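Local coordinates for protein cytosol aminopeptidase (PDB 3KZW) that probably removes N-terminal amino acids, leucine in particular, from peptides as a metal-dependent, hexameric cytosol (leucyl) aminopeptidase, at residues 158-163 against 199-204; 303-308 against 498-503. All blocks are in the same frame, centred on the assembly; numbering follows the deposited sequence.

Contact 1 (158-163 against 199-204)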
ATOM      1  N   ALA A 158      21.551  35.078   1.796  1.00  2.63           N
ATOM      2  CA  ALA A 158      20.391  35.279   0.927  1.00  2.65           C
ATOM      3  C   ALA A 158      20.745  35.204  -0.557  1.00  2.66           C
ATOM      4  O   ALA A 158      19.896  34.872  -1.386  1.00  2.66           O
ATOM      5  CB  ALA A 158      19.717  36.603   1.240  1.00  2.63           C
ATOM      6  N   THR A 159      22.002  35.505  -0.877  1.00  2.63           N
ATOM      7  CA  THR A 159      22.462  35.575  -2.265  1.00  2.63           C
ATOM      8  C   THR A 159      23.166  34.296  -2.721  1.00  2.62           C
ATOM      9  O   THR A 159      23.749  34.254  -3.806  1.00  2.64           O
ATOM     10  CB  THR A 159      23.410  36.767  -2.469  1.00  2.62           C
ATOM     11  OG1 THR A 159      24.551  36.618  -1.616  1.00  2.65           O
ATOM     12  CG2 THR A 159      22.706  38.074  -2.146  1.00  2.66           C
ATOM     13  N   TYR A 160      23.103  33.260  -1.890  1.00  2.62           N
ATOM     14  CA  TYR A 160      23.769  31.991  -2.166  1.00  2.64           C
ATOM     15  C   TYR A 160      23.186  31.294  -3.393  1.00  2.66           C
ATOM     16  O   TYR A 160      21.972  31.303  -3.610  1.00  2.67           O
ATOM     17  CB  TYR A 160      23.682  31.074  -0.939  1.00  2.61           C
ATOM     18  CG  TYR A 160      24.224  29.676  -1.144  1.00  2.56           C
ATOM     19  CD1 TYR A 160      25.591  29.421  -1.075  1.00  2.57           C
ATOM     20  CD2 TYR A 160      23.365  28.606  -1.397  1.00  2.55           C
ATOM     21  CE1 TYR A 160      26.093  28.138  -1.259  1.00  2.63           C
ATOM     22  CE2 TYR A 160      23.857  27.319  -1.585  1.00  2.59           C
ATOM     23  CZ  TYR A 160      25.220  27.093  -1.515  1.00  2.62           C
ATOM     24  OH  TYR A 160      25.711  25.824  -1.696  1.00  2.61           O
ATOM     25  N   GLU A 161      24.068  30.711  -4.200  1.00  2.63           N
ATOM     26  CA  GLU A 161      23.658  29.845  -5.302  1.00  2.68           C
ATOM     27  C   GLU A 161      24.676  28.740  -5.556  1.00  2.68           C
ATOM     28  O   GLU A 161      25.883  28.951  -5.416  1.00  2.71           O
ATOM     29  CB  GLU A 161      23.362  30.645  -6.580  1.00  2.68           C
ATOM     30  CG  GLU A 161      24.485  31.560  -7.059  1.00  2.84           C
ATOM     31  CD  GLU A 161      24.090  32.413  -8.265  1.00  2.99           C
ATOM     32  OE1 GLU A 161      23.406  31.898  -9.184  1.00  2.98           O
ATOM     33  OE2 GLU A 161      24.478  33.602  -8.294  1.00  2.89           O
ATOM     34  N   PHE A 162      24.173  27.559  -5.909  1.00  2.67           N
ATOM     35  CA  PHE A 162      25.010  26.405  -6.229  1.00  2.66           C
ATOM     36  C   PHE A 162      24.847  26.056  -7.713  1.00  2.66           C
ATOM     37  O   PHE A 162      24.039  25.201  -8.086  1.00  2.65           O
ATOM     38  CB  PHE A 162      24.644  25.217  -5.329  1.00  2.65           C
ATOM     39  CG  PHE A 162      25.661  24.109  -5.330  1.00  2.62           C
ATOM     40  CD1 PHE A 162      26.775  24.171  -4.504  1.00  2.62           C
ATOM     41  CD2 PHE A 162      25.498  22.997  -6.150  1.00  2.60           C
ATOM     42  CE1 PHE A 162      27.718  23.146  -4.500  1.00  2.62           C
ATOM     43  CE2 PHE A 162      26.436  21.970  -6.152  1.00  2.58           C
ATOM     44  CZ  PHE A 162      27.548  22.044  -5.326  1.00  2.59           C
ATOM     45  N   ASP A 163      25.615  26.745  -8.555  1.00  2.65           N
ATOM     46  CA  ASP A 163      25.512  26.594 -10.007  1.00  2.68           C
ATOM     47  C   ASP A 163      26.780  25.992 -10.620  1.00  2.65           C
ATOM     48  O   ASP A 163      27.060  26.176 -11.807  1.00  2.67           O
ATOM     49  CB  ASP A 163      25.155  27.938 -10.667  1.00  2.68           C
ATOM     50  CG  ASP A 163      26.197  29.033 -10.403  1.00  2.92           C
ATOM     51  OD1 ASP A 163      27.000  28.905  -9.446  1.00  2.96           O
ATOM     52  OD2 ASP A 163      26.206  30.035 -11.158  1.00  2.95           O
ATOM     53  N   SER A 199      30.227  30.897   6.467  1.00  2.66           N
ATOM     54  CA  SER A 199      30.315  29.613   7.160  1.00  2.67           C
ATOM     55  C   SER A 199      29.078  28.763   6.892  1.00  2.66           C
ATOM     56  O   SER A 199      29.177  27.542   6.754  1.00  2.67           O
ATOM     57  CB  SER A 199      30.497  29.820   8.663  1.00  2.65           C
ATOM     58  OG  SER A 199      31.694  30.525   8.931  1.00  2.66           O
ATOM     59  N   ILE A 200      27.919  29.420   6.821  1.00  2.65           N
ATOM     60  CA  ILE A 200      26.655  28.760   6.483  1.00  2.65           C
ATOM     61  C   ILE A 200      26.698  28.247   5.046  1.00  2.63           C
ATOM     62  O   ILE A 200      26.281  27.120   4.767  1.00  2.62           O
ATOM     63  CB  ILE A 200      25.441  29.703   6.705  1.00  2.63           C
ATOM     64  CG1 ILE A 200      25.272  30.002   8.202  1.00  2.61           C
ATOM     65  CG2 ILE A 200      24.160  29.091   6.135  1.00  2.60           C
ATOM     66  CD1 ILE A 200      24.354  31.167   8.515  1.00  2.61           C
ATOM     67  N   ASN A 201      27.229  29.073   4.148  1.00  2.64           N
ATOM     68  CA  ASN A 201      27.369  28.713   2.739  1.00  2.61           C
ATOM     69  C   ASN A 201      28.374  27.591   2.503  1.00  2.59           C
ATOM     70  O   ASN A 201      28.228  26.814   1.560  1.00  2.60           O
ATOM     71  CB  ASN A 201      27.724  29.944   1.900  1.00  2.61           C
ATOM     72  CG  ASN A 201      26.573  30.933   1.792  1.00  2.61           C
ATOM     73  OD1 ASN A 201      25.457  30.664   2.241  1.00  2.59           O
ATOM     74  ND2 ASN A 201      26.840  32.084   1.189  1.00  2.61           N
ATOM     75  N   LEU A 202      29.390  27.513   3.361  1.00  2.61           N
ATOM     76  CA  LEU A 202      30.369  26.432   3.300  1.00  2.65           C
ATOM     77  C   LEU A 202      29.693  25.099   3.604  1.00  2.67           C
ATOM     78  O   LEU A 202      29.950  24.100   2.930  1.00  2.70           O
ATOM     79  CB  LEU A 202      31.530  26.680   4.273  1.00  2.65           C
ATOM     80  CG  LEU A 202      32.609  25.590   4.376  1.00  2.66           C
ATOM     81  CD1 LEU A 202      33.459  25.511   3.110  1.00  2.64           C
ATOM     82  CD2 LEU A 202      33.487  25.808   5.595  1.00  2.67           C
ATOM     83  N   ALA A 203      28.831  25.102   4.620  1.00  2.68           N
ATOM     84  CA  ALA A 203      28.043  23.932   4.995  1.00  2.65           C
ATOM     85  C   ALA A 203      27.085  23.548   3.867  1.00  2.67           C
ATOM     86  O   ALA A 203      26.936  22.364   3.543  1.00  2.68           O
ATOM     87  CB  ALA A 203      27.284  24.199   6.282  1.00  2.60           C
ATOM     88  N   ARG A 204      26.453  24.560   3.273  1.00  2.63           N
ATOM     89  CA  ARG A 204      25.543  24.378   2.144  1.00  2.63           C
ATOM     90  C   ARG A 204      26.232  23.739   0.944  1.00  2.64           C
ATOM     91  O   ARG A 204      25.649  22.884   0.279  1.00  2.71           O
ATOM     92  CB  ARG A 204      24.940  25.717   1.722  1.00  2.64           C
ATOM     93  CG  ARG A 204      23.799  26.205   2.583  1.00  2.57           C
ATOM     94  CD  ARG A 204      23.438  27.621   2.196  1.00  2.60           C
ATOM     95  NE  ARG A 204      22.106  27.998   2.653  1.00  2.65           N
ATOM     96  CZ  ARG A 204      21.583  29.212   2.527  1.00  2.63           C
ATOM     97  NH1 ARG A 204      22.275  30.191   1.962  1.00  2.53           N
ATOM     98  NH2 ARG A 204      20.362  29.451   2.977  1.00  2.75           N
TER
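Y160 lays its ring along helix 188-208, where R204 meets one face. The R204 methylene CD sits 3.8 Å from the ring centroid and 15° off its normal, a CH-pi contact, while R204 CB comes within 3.5 Å of Y160 CZ further out along the ring. N201, nearly one turn earlier on the helix, approaches obliquely, its CG 3.4 Å from Y160 CD1, with amide and ring planes 39° apart. The tyrosine reaches this far because its CG is anti to the backbone N (chi1 174°), which sends the ring past both helix side chains in the opposite direction to theirs.

A second layer holds the two partners in place. R204 NH1 donates to N201 OD1 over 3.2 Å, a bent bond with OD1 tilted from the guanidinium plane. The same NH1 also reaches R157 O, and N201 ND2 bonds E156 O, so the last residues of helix 144-157 are tied to helix 188-208. Beyond them, R204 NH2 meets N495 O, and the hydroxyl of Y160 bonds D205 OD1 and N208 ND2.

No hydrogen bond joins the two segments directly. The loop after helix 144-157 is therefore seated on helix 188-208 by an aromatic face on an arginine's aliphatic stem, leaving the guanidinium nitrogens to donate to carbonyl oxygens, those of N201's amide and of the backbone.

Contact 2 (303-308 against 498-503)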
ATOM      1  N   MET A 303      18.573  12.464  -0.600  1.00  2.68           N
ATOM      2  CA  MET A 303      19.297  11.767   0.472  1.00  2.70           C
ATOM      3  C   MET A 303      20.796  12.069   0.523  1.00  2.74           C
ATOM      4  O   MET A 303      21.517  11.521   1.362  1.00  2.77           O
ATOM      5  CB  MET A 303      19.038  10.255   0.443  1.00  2.69           C
ATOM      6  CG  MET A 303      17.701   9.862   1.064  1.00  2.75           C
ATOM      7  SD  MET A 303      17.533  10.457   2.759  1.00  3.42           S
ATOM      8  CE  MET A 303      15.801  10.914   2.819  1.00  2.79           C
ATOM      9  N   LYS A 304      21.257  12.946  -0.368  1.00  2.77           N
ATOM     10  CA  LYS A 304      22.610  13.496  -0.283  1.00  2.71           C
ATOM     11  C   LYS A 304      22.699  14.473   0.892  1.00  2.73           C
ATOM     12  O   LYS A 304      23.794  14.821   1.345  1.00  2.72           O
ATOM     13  CB  LYS A 304      23.006  14.181  -1.597  1.00  2.68           C
ATOM     14  CG  LYS A 304      22.195  15.424  -1.947  1.00  2.63           C
ATOM     15  CD  LYS A 304      22.748  16.117  -3.177  1.00  2.60           C
ATOM     16  CE  LYS A 304      21.905  17.324  -3.545  1.00  2.58           C
ATOM     17  NZ  LYS A 304      22.370  17.964  -4.800  1.00  2.60           N
ATOM     18  N   PHE A 305      21.532  14.903   1.379  1.00  2.74           N
ATOM     19  CA  PHE A 305      21.428  15.828   2.508  1.00  2.72           C
ATOM     20  C   PHE A 305      21.471  15.114   3.862  1.00  2.70           C
ATOM     21  O   PHE A 305      21.210  15.721   4.902  1.00  2.72           O
ATOM     22  CB  PHE A 305      20.147  16.664   2.401  1.00  2.67           C
ATOM     23  CG  PHE A 305      20.081  17.542   1.180  1.00  2.67           C
ATOM     24  CD1 PHE A 305      21.162  18.339   0.809  1.00  2.68           C
ATOM     25  CD2 PHE A 305      18.919  17.597   0.416  1.00  2.68           C
ATOM     26  CE1 PHE A 305      21.093  19.159  -0.318  1.00  2.67           C
ATOM     27  CE2 PHE A 305      18.839  18.417  -0.710  1.00  2.66           C
ATOM     28  CZ  PHE A 305      19.929  19.198  -1.076  1.00  2.63           C
ATOM     29  N   ASP A 306      21.806  13.828   3.851  1.00  2.74           N
ATOM     30  CA  ASP A 306      21.866  13.050   5.085  1.00  2.74           C
ATOM     31  C   ASP A 306      23.171  13.279   5.850  1.00  2.73           C
ATOM     32  O   ASP A 306      23.400  12.660   6.894  1.00  2.80           O
ATOM     33  CB  ASP A 306      21.657  11.559   4.802  1.00  2.69           C
ATOM     34  CG  ASP A 306      20.840  10.874   5.886  1.00  3.01           C
ATOM     35  OD1 ASP A 306      19.847  11.486   6.350  1.00  3.09           O
ATOM     36  OD2 ASP A 306      21.179   9.728   6.271  1.00  3.04           O
ATOM     37  N   MET A 307      24.019  14.162   5.323  1.00  2.69           N
ATOM     38  CA  MET A 307      25.264  14.546   5.990  1.00  2.70           C
ATOM     39  C   MET A 307      25.275  16.022   6.400  1.00  2.69           C
ATOM     40  O   MET A 307      26.326  16.561   6.755  1.00  2.72           O
ATOM     41  CB  MET A 307      26.492  14.196   5.133  1.00  2.69           C
ATOM     42  CG  MET A 307      26.372  14.508   3.644  1.00  2.74           C
ATOM     43  SD  MET A 307      26.239  16.262   3.241  1.00  3.24           S
ATOM     44  CE  MET A 307      27.853  16.877   3.729  1.00  2.79           C
ATOM     45  N   CYS A 308      24.103  16.659   6.355  1.00  2.66           N
ATOM     46  CA  CYS A 308      23.938  18.056   6.772  1.00  2.67           C
ATOM     47  C   CYS A 308      24.465  18.313   8.185  1.00  2.70           C
ATOM     48  O   CYS A 308      25.058  19.361   8.452  1.00  2.76           O
ATOM     49  CB  CYS A 308      22.470  18.477   6.681  1.00  2.63           C
ATOM     50  SG  CYS A 308      21.910  18.892   5.009  1.00  2.98           S
ATOM     51  N   LYS A 498      16.130  26.961  -2.465  1.00  2.65           N
ATOM     52  CA  LYS A 498      15.840  25.593  -2.034  1.00  2.58           C
ATOM     53  C   LYS A 498      17.111  24.846  -1.667  1.00  2.59           C
ATOM     54  O   LYS A 498      18.179  25.104  -2.225  1.00  2.67           O
ATOM     55  CB  LYS A 498      15.151  24.815  -3.155  1.00  2.67           C
ATOM     56  CG  LYS A 498      13.696  25.166  -3.401  1.00  2.76           C
ATOM     57  CD  LYS A 498      13.063  24.174  -4.373  1.00  2.77           C
ATOM     58  CE  LYS A 498      13.472  24.452  -5.811  1.00  2.82           C
ATOM     59  NZ  LYS A 498      13.047  23.359  -6.734  1.00  2.98           N
ATOM     60  N   GLY A 499      16.990  23.910  -0.734  1.00  2.58           N
ATOM     61  CA  GLY A 499      18.109  23.057  -0.365  1.00  2.57           C
ATOM     62  C   GLY A 499      18.516  23.249   1.077  1.00  2.64           C
ATOM     63  O   GLY A 499      17.685  23.628   1.903  1.00  2.68           O
ATOM     64  N   PRO A 500      19.803  22.996   1.386  1.00  2.64           N
ATOM     65  CA  PRO A 500      20.323  23.071   2.749  1.00  2.61           C
ATOM     66  C   PRO A 500      20.196  24.476   3.327  1.00  2.62           C
ATOM     67  O   PRO A 500      20.439  25.461   2.627  1.00  2.65           O
ATOM     68  CB  PRO A 500      21.795  22.686   2.584  1.00  2.66           C
ATOM     69  CG  PRO A 500      22.114  22.984   1.165  1.00  2.64           C
ATOM     70  CD  PRO A 500      20.865  22.694   0.411  1.00  2.62           C
ATOM     71  N   THR A 501      19.808  24.552   4.596  1.00  2.66           N
ATOM     72  CA  THR A 501      19.551  25.823   5.262  1.00  2.64           C
ATOM     73  C   THR A 501      20.718  26.269   6.135  1.00  2.66           C
ATOM     74  O   THR A 501      20.837  27.453   6.453  1.00  2.78           O
ATOM     75  CB  THR A 501      18.295  25.744   6.145  1.00  2.61           C
ATOM     76  OG1 THR A 501      18.437  24.663   7.071  1.00  2.61           O
ATOM     77  CG2 THR A 501      17.051  25.521   5.300  1.00  2.57           C
ATOM     78  N   GLY A 502      21.571  25.321   6.515  1.00  2.65           N
ATOM     79  CA  GLY A 502      22.645  25.573   7.475  1.00  2.60           C
ATOM     80  C   GLY A 502      22.081  25.720   8.876  1.00  2.66           C
ATOM     81  O   GLY A 502      22.639  26.432   9.713  1.00  2.68           O
ATOM     82  N   PHE A 503      20.969  25.033   9.125  1.00  2.66           N
ATOM     83  CA  PHE A 503      20.225  25.138  10.378  1.00  2.69           C
ATOM     84  C   PHE A 503      21.084  24.828  11.600  1.00  2.70           C
ATOM     85  O   PHE A 503      21.929  23.930  11.564  1.00  2.71           O
ATOM     86  CB  PHE A 503      19.003  24.215  10.343  1.00  2.69           C
ATOM     87  CG  PHE A 503      17.867  24.681  11.206  1.00  2.68           C
ATOM     88  CD1 PHE A 503      17.019  25.698  10.774  1.00  2.59           C
ATOM     89  CD2 PHE A 503      17.643  24.104  12.451  1.00  2.70           C
ATOM     90  CE1 PHE A 503      15.967  26.134  11.573  1.00  2.63           C
ATOM     91  CE2 PHE A 503      16.591  24.534  13.259  1.00  2.71           C
ATOM     92  CZ  PHE A 503      15.751  25.549  12.818  1.00  2.68           C
TER
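With CG anti to the carbonyl carbon and beside the backbone N (chi1 -62°), F305 swings its ring from the turn ahead of helix 308-322 toward P500. The setting is the catalytic domain of the cytosol aminopeptidase family, a mixed sheet flanked by helices; P500 lies on strand 499-500, which pairs antiparallel with strand 488-489 in a two-stranded ribbon. Ring and proline cross at about a right angle. The touching is done by P500 CD, 3.6 Å from F305 CE1, and it arrives obliquely. G499 CA adds a looser contact 4.3 Å from F305 CZ. Just before P500, G499 takes phi 117° and psi -153°, a conformation open to a residue without a side chain.

The aromatic ring is also held from its own segment: K304 CG lies 4.1 Å above the centre of one face. T488, on the paired strand 488-489, and N208, on helix 188-208, also touch F305. T488 is, with G485, a sodium ligand, and the F305 side chain is about 7 Å from a bound sodium ion. At the end of the K304 chain NZ bonds N208 O, while its backbone N bonds D348 of a neighbouring subunit, so this turn also takes part in a subunit interface. D306 turns to other partners: OD2 forms a salt bridge with K283 and lies close to the carboxylates of D288 and E367, a cluster consistent with the metal-binding centre of this family. Beyond the proline, T501 OG1 bonds P486 O and receives a weak, bent bond from F503 N at 3.3 Å.

Contact 1 is built on helix 188-208, and contact 2 packs beside it through F305 and P500 on N208; in both an aromatic side chain takes a leading part, but their settings differ. Contact 1 is partly buried and joins the loop after helix 144-157 to the long helix, bridging sequence regions of the N-terminal and catalytic families; hydrogen bonds hold the ends of its side chains. Contact 2 is buried within the catalytic domain, and its direct cross-segment packing is apolar, with a proline and a glycine as the partners. The two centres lie about 11 Å apart and meet directly: R204 NE is 3.0 Å from P500 O, a probable hydrogen bond, and I200 CG2 packs on T501 O.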